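Local coordinates for protein phenol hydroxylase component phN (Pseudomonas stutzeri, PDB 3U52) that probably hydroxylates phenol at a carboxylate-bridged diiron centre, as the large subunit of a bacterial multicomponent monooxygenase, at residues D281-N286 with H349-E354. Residues are numbered along the deposited sequence; the frame is centred on the assembly and turned at random.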
loop_
_atom_site.group_PDB
_atom_site.type_symbol
_atom_site.label_atom_id
_atom_site.label_comp_id
_atom_site.label_asym_id
_atom_site.label_seq_id
_atom_site.Cartn_x
_atom_site.Cartn_y
_atom_site.Cartn_z
ATOM N N ASP A 281 -6.152 -22.936 -20.135
ATOM C CA ASP A 281 -7.316 -23.769 -20.459
ATOM C C ASP A 281 -7.675 -24.704 -19.312
ATOM O O ASP A 281 -8.882 -24.959 -19.092
ATOM C CB ASP A 281 -7.097 -24.600 -21.727
ATOM C CG ASP A 281 -7.291 -23.789 -23.002
ATOM O OD1 ASP A 281 -7.189 -24.357 -24.088
ATOM O OD2 ASP A 281 -7.595 -22.582 -22.935
ATOM N N TYR A 282 -6.656 -25.207 -18.581
ATOM C CA TYR A 282 -6.865 -26.275 -17.562
ATOM C C TYR A 282 -6.590 -25.915 -16.095
ATOM O O TYR A 282 -7.292 -26.405 -15.191
ATOM C CB TYR A 282 -5.994 -27.503 -17.899
ATOM C CG TYR A 282 -6.514 -28.289 -19.077
ATOM C CD1 TYR A 282 -6.171 -27.940 -20.400
ATOM C CD2 TYR A 282 -7.366 -29.365 -18.876
ATOM C CE1 TYR A 282 -6.683 -28.630 -21.497
ATOM C CE2 TYR A 282 -7.887 -30.093 -19.963
ATOM C CZ TYR A 282 -7.534 -29.732 -21.254
ATOM O OH TYR A 282 -8.070 -30.471 -22.279
ATOM N N MET A 283 -5.546 -25.123 -15.841
ATOM C CA MET A 283 -5.153 -24.884 -14.465
ATOM C C MET A 283 -5.961 -23.785 -13.751
ATOM O O MET A 283 -5.929 -23.718 -12.516
ATOM C CB MET A 283 -3.660 -24.631 -14.331
ATOM C CG MET A 283 -2.757 -25.792 -14.799
ATOM S SD MET A 283 -1.111 -25.264 -14.327
ATOM C CE MET A 283 -0.199 -26.758 -14.200
ATOM N N LEU A 284 -6.664 -22.946 -14.507
ATOM C CA LEU A 284 -7.480 -21.887 -13.892
ATOM C C LEU A 284 -8.919 -22.377 -13.621
ATOM O O LEU A 284 -9.612 -22.755 -14.565
ATOM C CB LEU A 284 -7.501 -20.626 -14.777
ATOM C CG LEU A 284 -6.159 -19.991 -15.184
ATOM C CD1 LEU A 284 -6.387 -18.872 -16.195
ATOM C CD2 LEU A 284 -5.383 -19.479 -13.954
ATOM N N PRO A 285 -9.341 -22.424 -12.329
ATOM C CA PRO A 285 -10.727 -22.783 -11.998
ATOM C C PRO A 285 -11.768 -21.898 -12.700
ATOM O O PRO A 285 -12.705 -22.442 -13.325
ATOM C CB PRO A 285 -10.776 -22.631 -10.461
ATOM C CG PRO A 285 -9.371 -22.966 -10.027
ATOM C CD PRO A 285 -8.503 -22.305 -11.099
ATOM N N ASN A 286 -11.593 -20.565 -12.615
ATOM C CA ASN A 286 -12.374 -19.620 -13.437
ATOM C C ASN A 286 -11.603 -19.211 -14.671
ATOM O O ASN A 286 -10.491 -18.670 -14.544
ATOM C CB ASN A 286 -12.832 -18.375 -12.631
ATOM C CG ASN A 286 -13.506 -18.766 -11.324
ATOM O OD1 ASN A 286 -14.302 -19.708 -11.301
ATOM N ND2 ASN A 286 -13.180 -18.087 -10.240
ATOM N N HIS A 349 0.551 -30.553 -9.438
ATOM C CA HIS A 349 -0.498 -31.570 -9.643
ATOM C C HIS A 349 -1.280 -31.422 -10.944
ATOM O O HIS A 349 -1.336 -30.334 -11.528
ATOM C CB HIS A 349 -1.527 -31.482 -8.496
ATOM C CG HIS A 349 -0.903 -31.510 -7.132
ATOM N ND1 HIS A 349 -0.101 -32.532 -6.706
ATOM C CD2 HIS A 349 -0.964 -30.629 -6.102
ATOM C CE1 HIS A 349 0.296 -32.301 -5.466
ATOM N NE2 HIS A 349 -0.206 -31.143 -5.078
ATOM N N THR A 350 -1.895 -32.514 -11.404
ATOM C CA THR A 350 -2.830 -32.455 -12.521
ATOM C C THR A 350 -4.052 -33.262 -12.081
ATOM O O THR A 350 -4.050 -33.828 -11.006
ATOM C CB THR A 350 -2.256 -33.098 -13.822
ATOM O OG1 THR A 350 -2.074 -34.481 -13.575
ATOM C CG2 THR A 350 -0.851 -32.460 -14.279
ATOM N N TRP A 351 -5.088 -33.335 -12.905
ATOM C CA TRP A 351 -6.343 -33.932 -12.440
ATOM C C TRP A 351 -7.178 -34.014 -13.685
ATOM O O TRP A 351 -6.804 -33.452 -14.719
ATOM C CB TRP A 351 -7.063 -33.017 -11.411
ATOM C CG TRP A 351 -7.257 -31.579 -11.924
ATOM C CD1 TRP A 351 -8.306 -31.126 -12.694
ATOM C CD2 TRP A 351 -6.375 -30.445 -11.762
ATOM N NE1 TRP A 351 -8.128 -29.794 -13.031
ATOM C CE2 TRP A 351 -6.964 -29.340 -12.463
ATOM C CE3 TRP A 351 -5.172 -30.235 -11.086
ATOM C CZ2 TRP A 351 -6.374 -28.061 -12.485
ATOM C CZ3 TRP A 351 -4.568 -28.946 -11.132
ATOM C CH2 TRP A 351 -5.162 -27.891 -11.827
ATOM N N ILE A 352 -8.306 -34.700 -13.596
ATOM C CA ILE A 352 -9.252 -34.677 -14.701
ATOM C C ILE A 352 -10.193 -33.456 -14.541
ATOM O O ILE A 352 -10.716 -33.248 -13.478
ATOM C CB ILE A 352 -10.009 -36.038 -14.768
ATOM C CG1 ILE A 352 -8.989 -37.146 -15.077
ATOM C CG2 ILE A 352 -11.130 -36.016 -15.808
ATOM C CD1 ILE A 352 -9.517 -38.525 -14.808
ATOM N N PRO A 353 -10.388 -32.647 -15.600
ATOM C CA PRO A 353 -11.276 -31.490 -15.546
ATOM C C PRO A 353 -12.722 -31.857 -15.104
ATOM O O PRO A 353 -13.202 -32.960 -15.424
ATOM C CB PRO A 353 -11.257 -30.963 -17.004
ATOM C CG PRO A 353 -10.721 -32.198 -17.857
ATOM C CD PRO A 353 -9.734 -32.797 -16.924
ATOM N N GLU A 354 -13.397 -30.954 -14.391
ATOM C CA GLU A 354 -14.806 -31.177 -13.984
ATOM C C GLU A 354 -15.686 -31.232 -15.204
ATOM O O GLU A 354 -15.303 -30.734 -16.252
ATOM C CB GLU A 354 -15.321 -30.056 -13.068
ATOM C CG GLU A 354 -14.469 -29.736 -11.881
ATOM C CD GLU A 354 -14.201 -30.955 -11.005
ATOM O OE1 GLU A 354 -13.064 -31.059 -10.489
ATOM O OE2 GLU A 354 -15.109 -31.805 -10.829
HETATM O O HOH W 1 -9.317 -28.148 -15.417
#
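The indole of W351 meets the last turn of helix 254-283 with its benzo edge: CZ2 lies 3.3 Å from the carbonyl O of Y282, which sits near the ring plane, and 3.9 Å from CA of M283. NE1, on the same ring edge as CZ2, is 4.1 Å from Y282 O, too far for a direct bond. A water fills the gap, donating to Y282 O at 2.7 Å and accepting from W351 NE1 at 3.1 Å. A carbonyl in a wide pi-type turn at a helix end and a buried indole N-H are thus both satisfied by one molecule. The first torsion of W351 (chi1 53°) sets CG between its backbone N and carbonyl carbon, and with it CZ2 and CH2 of the benzo ring reach the helix end, nearer than the start of the side chain would suggest. Replacing this tryptophan with leucine would probably strand the bridging water without its indole partner and open a gap beside M283. That methionine suits its place as a flexible apolar chain: its CG lies 4.4 Å from CH2 of W351, a loose apolar contact.

The second meeting is between Y282 and P353: the tyrosine ring turns its CE2 edge to the proline, whose CG lies 4.1 Å away near the ring plane. The compact proline ring suits this spot, since it offers an apolar surface without a backbone N-H to satisfy. The tyrosine hydroxyl, meanwhile, hydrogen-bonds to Y377 and H333. P353 comes just before E354, the N-cap of helix 355-364. The contact therefore joins the end of helix 254-283 to the loop between helices 331-342 and 355-364, with W336 of helix 331-342 touching M283, and Y377 of helix 369-385 packing on P353.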